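Local coordinates for protein 3-oxo-glucose-6-phosphate:glutamate aminotransferase (Bacillus subtilis subsp. subtilis, PDB 4K2M) that catalyses the reversible pyridoxal phosphate-dependent transfer of an amino group from glutamate to 3-dehydro-glucose 6-phosphate, giving kanosamine 6-phosphate, at residues Thr124-Gly127 with Thr128-Ile131; Lys270-Gln273 with Phe274-His277. All coordinates share one frame; numbering follows the deposited sequence.

Contact 1: Thr124-Gly127 with Thr128-Ile131; sequences TSSG and TDAI. With O1G (3-deoxy-3-[(E)-({3-hydroxy-2-methyl-5-[(phosphonooxy)methyl]pyridin-4-yl}methylidene)amino]-6-O-phosphono-alpha-D-gluco pyranose), chain C.
Ser-126 and Asp-129 hold each other at the start of a helix that grips the cofactor phosphate. Ser-126 is the N-cap: with chi1 at 69° its hydroxyl is folded back over its own backbone, where OG accepts the amide of Asp-129 (N to OG 3.0 Å). The same hydroxyl donates to the Asp-129 carboxylate, with Ser-126 OG and Asp-129 OD2 a very short 2.5 Å apart. The cap is thus tied twice to one residue, once through its backbone and once through its side chain. Ser-125 also brings its OG to 2.9 Å from Asp-129 OD2.

Gly-127 opens the first turn, its carbonyl accepting from Ile-131 N, while Ala-130 N bonds to the carbonyl of Ser-126. That Ser-126 oxygen has a second donor, Thr-124 OG1 at 2.8 Å, which reaches it from the opposite face of the carbonyl plane.

On the ligand side, Gly-127 N donates a hydrogen bond to OP2 of the cofactor phosphate (2.8 Å). Thr-128 takes OP1 with two donors, its amide N at 2.8 Å and OG1 at 2.7 Å; chi1 of -60° sets OG1 beside the backbone N, so both face the same oxygen. A phosphate at a helix N-terminus, met by backbone amides, is the cofactor anchor of the aspartate aminotransferase fold, and the helix dipole would favour its negative charge.

The turn leads from edge strand 120-124 into helix 127-137, whose Ala-130 and Ile-131 lie on Thr-242 of strand 240-244, while Thr-128 and Ile-131 touch helix 154-163.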
loop_
_atom_site.group_PDB
_atom_site.type_symbol
_atom_site.label_atom_id
_atom_site.label_comp_id
_atom_site.label_asym_id
_atom_site.label_seq_id
_atom_site.Cartn_x
_atom_site.Cartn_y
_atom_site.Cartn_z
ATOM N N THR A 124 -4.958 -6.310 4.191
ATOM C CA THR A 124 -3.581 -5.939 3.882
ATOM C C THR A 124 -3.533 -4.887 2.792
ATOM O O THR A 124 -4.557 -4.529 2.204
ATOM C CB THR A 124 -2.786 -7.160 3.389
ATOM O OG1 THR A 124 -3.411 -7.682 2.215
ATOM C CG2 THR A 124 -2.738 -8.262 4.438
ATOM N N SER A 125 -2.319 -4.410 2.507
ATOM C CA SER A 125 -2.119 -3.333 1.550
ATOM C C SER A 125 -2.141 -3.810 0.103
ATOM O O SER A 125 -2.144 -2.988 -0.804
ATOM C CB SER A 125 -0.791 -2.611 1.825
ATOM O OG SER A 125 0.269 -3.537 1.893
ATOM N N SER A 126 -2.122 -5.128 -0.114
ATOM C CA SER A 126 -2.296 -5.701 -1.456
ATOM C C SER A 126 -2.433 -7.203 -1.361
ATOM O O SER A 126 -2.144 -7.786 -0.324
ATOM C CB SER A 126 -1.112 -5.375 -2.370
ATOM O OG SER A 126 0.063 -6.071 -1.949
ATOM N N GLY A 127 -2.833 -7.827 -2.465
ATOM C CA GLY A 127 -2.885 -9.276 -2.555
ATOM C C GLY A 127 -1.492 -9.872 -2.464
ATOM O O GLY A 127 -1.284 -10.895 -1.803
ATOM N N THR A 128 -0.522 -9.222 -3.107
ATOM C CA THR A 128 0.863 -9.680 -3.045
ATOM C C THR A 128 1.348 -9.743 -1.601
ATOM O O THR A 128 1.981 -10.735 -1.172
ATOM C CB THR A 128 1.795 -8.740 -3.854
ATOM O OG1 THR A 128 1.364 -8.720 -5.221
ATOM C CG2 THR A 128 3.235 -9.241 -3.795
ATOM N N ASP A 129 1.041 -8.692 -0.843
ATOM C CA ASP A 129 1.438 -8.633 0.556
ATOM C C ASP A 129 0.728 -9.713 1.373
ATOM O O ASP A 129 1.322 -10.290 2.284
ATOM C CB ASP A 129 1.144 -7.249 1.150
ATOM C CG ASP A 129 2.032 -6.154 0.558
ATOM O OD1 ASP A 129 3.257 -6.209 0.780
ATOM O OD2 ASP A 129 1.500 -5.245 -0.129
ATOM N N ALA A 130 -0.530 -9.979 1.047
ATOM C CA ALA A 130 -1.268 -11.035 1.721
ATOM C C ALA A 130 -0.553 -12.390 1.569
ATOM O O ALA A 130 -0.416 -13.153 2.534
ATOM C CB ALA A 130 -2.697 -11.117 1.173
ATOM N N ILE A 131 -0.092 -12.703 0.362
ATOM C CA ILE A 131 0.599 -13.975 0.161
ATOM C C ILE A 131 1.925 -13.987 0.915
ATOM O O ILE A 131 2.271 -14.970 1.578
ATOM C CB ILE A 131 0.822 -14.253 -1.335
ATOM C CG1 ILE A 131 -0.529 -14.301 -2.056
ATOM C CG2 ILE A 131 1.616 -15.579 -1.510
ATOM C CD1 ILE A 131 -0.411 -14.194 -3.581
HETATM P P O1G C . -2.398 -7.453 -5.923
HETATM C C3A O1G C . -3.412 -12.075 -9.295
HETATM O O3 O1G C . -4.096 -11.929 -10.454
HETATM C C1 O1G C . -3.172 -7.429 -13.640
HETATM N "N1'" O1G C . -2.490 -13.414 -7.576
HETATM C C2 O1G C . -3.247 -8.648 -12.718
HETATM O O2 O1G C . -4.237 -9.512 -13.372
HETATM C C9A O1G C . -3.170 -13.332 -8.731
HETATM C C2A O1G C . -3.659 -14.624 -9.362
HETATM C C3 O1G C . -3.660 -8.308 -11.276
HETATM N "N3'" O1G C . -3.406 -9.546 -10.518
HETATM O O1 O1G C . -4.474 -6.904 -13.939
HETATM C C4 O1G C . -2.894 -7.089 -10.723
HETATM O O4 O1G C . -3.747 -6.683 -9.634
HETATM C C4A O1G C . -2.953 -10.927 -8.673
HETATM C C4B O1G C . -3.171 -9.589 -9.261
HETATM C C5 O1G C . -2.977 -5.966 -11.757
HETATM O O5 O1G C . -2.428 -6.374 -13.016
HETATM C C5A O1G C . -2.245 -11.041 -7.480
HETATM C C5T O1G C . -1.654 -9.887 -6.654
HETATM C C6 O1G C . -2.105 -4.783 -11.440
HETATM C C6A O1G C . -2.023 -12.306 -6.958
HETATM O OP1 O1G C . -1.062 -7.452 -5.212
HETATM O OP2 O1G C . -3.525 -7.013 -5.049
HETATM O OP3 O1G C . -2.314 -6.766 -7.306
HETATM O OP4 O1G C . -2.728 -9.036 -6.192
HETATM O O6 O1G C . -2.336 -3.660 -12.202
HETATM P "P'" O1G C . -2.153 -2.190 -11.575
HETATM O OP6 O1G C . -3.173 -2.094 -10.460
HETATM O OP7 O1G C . -0.723 -2.038 -11.107
HETATM O OP8 O1G C . -2.484 -1.293 -12.771
#

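Contact 2: Lys270-Gln273 with Phe274-His277; sequences KCIQ and FSYH. With O1G (3-deoxy-3-[(E)-({3-hydroxy-2-methyl-5-[(phosphonooxy)methyl]pyridin-4-yl}methylidene)amino]-6-O-phosphono-alpha-D-gluco pyranose), chain I.
This is a local contact along one chain, the closing turn of helix 265-275, where the helix gives way to a loop that carries a substrate-binding tyrosine. Phe-274 N donates to Lys-270 O nearly straight, at 169°, and Ser-275 N to Cys-271 O at 2.9 Å. The Phe-274 ring presents its edge to that Lys-270 carbonyl, with CD2 3.4 Å from the oxygen, and packs against Ile-133 and Leu-136 of helix 127-137.

Ser-275 turns its hydroxyl back into the helix: chi1 of 79° brings OG within 2.7 Å of Ile-272 O, so this carbonyl near the helix end gains a side-chain donor besides weak bonds from Ser-275 N and Tyr-276 N. Tyr-276 N makes a straighter bond to Gln-273 O at 3.3 Å, although it sits well above the plane of that carbonyl; this is an i to i+3 link, as in a 3-10 turn.

In this aspartate aminotransferase-type dimer the sites are shared between subunits, and here Tyr-276 extends its ring away from the helix, CG anti to the backbone N. Its OH donates to OP7 of the sugar phosphate at 2.7 Å. His-277 CD2 lies over one ring face, offset toward the rim, while the His-277 ring meets Phe-153 of the second subunit edge-to-face.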
loop_
_atom_site.group_PDB
_atom_site.type_symbol
_atom_site.label_atom_id
_atom_site.label_comp_id
_atom_site.label_asym_id
_atom_site.label_seq_id
_atom_site.Cartn_x
_atom_site.Cartn_y
_atom_site.Cartn_z
ATOM N N LYS A 270 0.006 -14.067 14.147
ATOM C CA LYS A 270 1.273 -13.911 13.453
ATOM C C LYS A 270 1.099 -13.066 12.192
ATOM O O LYS A 270 1.974 -12.272 11.849
ATOM C CB LYS A 270 1.896 -15.280 13.128
ATOM C CG LYS A 270 2.428 -16.019 14.354
ATOM C CD LYS A 270 2.952 -17.412 13.972
ATOM C CE LYS A 270 3.615 -18.134 15.151
ATOM N NZ LYS A 270 2.626 -18.755 16.077
ATOM N N CYS A 271 -0.020 -13.232 11.495
ATOM C CA CYS A 271 -0.292 -12.390 10.324
ATOM C C CYS A 271 -0.392 -10.918 10.704
ATOM O O CYS A 271 0.139 -10.059 10.004
ATOM C CB CYS A 271 -1.588 -12.803 9.624
ATOM S SG CYS A 271 -1.484 -14.387 8.771
ATOM N N ILE A 272 -1.091 -10.625 11.798
ATOM C CA ILE A 272 -1.206 -9.241 12.244
ATOM C C ILE A 272 0.169 -8.689 12.590
ATOM O O ILE A 272 0.485 -7.545 12.247
ATOM C CB ILE A 272 -2.156 -9.104 13.444
ATOM C CG1 ILE A 272 -3.578 -9.503 13.030
ATOM C CG2 ILE A 272 -2.150 -7.675 13.972
ATOM C CD1 ILE A 272 -4.545 -9.644 14.201
ATOM N N GLN A 273 0.993 -9.490 13.264
ATOM C CA GLN A 273 2.334 -9.032 13.641
ATOM C C GLN A 273 3.185 -8.737 12.408
ATOM O O GLN A 273 3.799 -7.682 12.318
ATOM C CB GLN A 273 3.031 -10.056 14.566
ATOM C CG GLN A 273 2.282 -10.265 15.871
ATOM C CD GLN A 273 2.719 -11.517 16.607
ATOM O OE1 GLN A 273 3.465 -12.347 16.072
ATOM N NE2 GLN A 273 2.260 -11.657 17.847
ATOM N N PHE A 274 3.179 -9.639 11.434
ATOM C CA PHE A 274 3.933 -9.404 10.203
ATOM C C PHE A 274 3.389 -8.231 9.374
ATOM O O PHE A 274 4.148 -7.560 8.672
ATOM C CB PHE A 274 3.969 -10.669 9.336
ATOM C CG PHE A 274 5.119 -11.577 9.642
ATOM C CD1 PHE A 274 6.413 -11.204 9.316
ATOM C CD2 PHE A 274 4.906 -12.807 10.244
ATOM C CE1 PHE A 274 7.487 -12.042 9.585
ATOM C CE2 PHE A 274 5.976 -13.659 10.526
ATOM C CZ PHE A 274 7.262 -13.278 10.191
ATOM N N SER A 275 2.084 -7.986 9.465
ATOM C CA SER A 275 1.430 -6.937 8.670
ATOM C C SER A 275 1.727 -5.552 9.223
ATOM O O SER A 275 1.522 -4.522 8.551
ATOM C CB SER A 275 -0.081 -7.151 8.671
ATOM O OG SER A 275 -0.644 -6.682 9.898
ATOM N N TYR A 276 2.172 -5.508 10.473
ATOM C CA TYR A 276 2.401 -4.220 11.107
ATOM C C TYR A 276 3.650 -4.198 11.991
ATOM O O TYR A 276 3.557 -4.210 13.225
ATOM C CB TYR A 276 1.147 -3.765 11.863
ATOM C CG TYR A 276 1.130 -2.293 12.192
ATOM C CD1 TYR A 276 1.181 -1.337 11.185
ATOM C CD2 TYR A 276 1.040 -1.857 13.512
ATOM C CE1 TYR A 276 1.158 0.028 11.487
ATOM C CE2 TYR A 276 1.014 -0.507 13.826
ATOM C CZ TYR A 276 1.069 0.428 12.802
ATOM O OH TYR A 276 1.036 1.767 13.093
ATOM N N HIS A 277 4.804 -4.191 11.324
ATOM C CA HIS A 277 6.104 -3.869 11.934
ATOM C C HIS A 277 6.628 -4.868 12.956
ATOM O O HIS A 277 7.658 -4.632 13.598
ATOM C CB HIS A 277 6.088 -2.450 12.520
ATOM C CG HIS A 277 5.997 -1.376 11.478
ATOM N ND1 HIS A 277 6.959 -1.214 10.500
ATOM C CD2 HIS A 277 5.059 -0.425 11.247
ATOM C CE1 HIS A 277 6.613 -0.211 9.710
ATOM N NE2 HIS A 277 5.471 0.290 10.147
HETATM P P O1G I . 5.818 4.886 6.606
HETATM C C3A O1G I . 9.459 7.348 10.392
HETATM O O3 O1G I . 8.979 8.188 11.342
HETATM C C1 O1G I . 4.185 6.862 13.843
HETATM N "N1'" O1G I . 11.240 6.421 9.152
HETATM C C2 O1G I . 5.534 7.019 13.136
HETATM O O2 O1G I . 6.145 8.228 13.706
HETATM C C9A O1G I . 10.820 7.269 10.107
HETATM C C2A O1G I . 11.845 8.121 10.843
HETATM C C3 O1G I . 5.389 7.169 11.616
HETATM N "N3'" O1G I . 6.771 7.031 11.137
HETATM O O1 O1G I . 3.441 8.079 13.748
HETATM C C4 O1G I . 4.425 6.117 11.020
HETATM O O4 O1G I . 4.128 6.724 9.745
HETATM C C4A O1G I . 8.550 6.561 9.690
HETATM C C4B O1G I . 7.106 6.609 9.976
HETATM C C5 O1G I . 3.133 6.133 11.834
HETATM O O5 O1G I . 3.389 5.835 13.217
HETATM C C5A O1G I . 9.015 5.702 8.708
HETATM C C5T O1G I . 8.164 4.761 7.845
HETATM C C6 O1G I . 2.150 5.064 11.445
HETATM C C6A O1G I . 10.376 5.651 8.452
HETATM O OP1 O1G I . 6.080 3.468 6.157
HETATM O OP2 O1G I . 5.365 5.761 5.475
HETATM O OP3 O1G I . 4.878 4.901 7.831
HETATM O OP4 O1G I . 7.237 5.567 7.062
HETATM O O6 O1G I . 0.922 5.077 12.077
HETATM P "P'" O1G I . -0.379 4.549 11.288
HETATM O OP6 O1G I . -0.423 5.335 9.987
HETATM O OP7 O1G I . -0.196 3.055 11.106
HETATM O OP8 O1G I . -1.512 4.918 12.240
#

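Contact 1 comes first along the chain and contact 2 well after it, both within the aminotransferase fold. Their centres are 12 Å apart and their nearest atoms about 5 Å, without touching. The helices that carry them, 127-137 and 265-275, pack on each other, and residues of helix 265-275 also touch strand 120-124, which leads into contact 1. Yet the two serve different active sites: 124-131 holds the cofactor phosphate of one adduct, while Tyr-276 of 270-277 reaches the sugar phosphate of the other, whose cofactor is bound by Thr-128 of the second subunit. Each complete site of the homodimer therefore takes contact 1 from one chain and contact 2 from its partner.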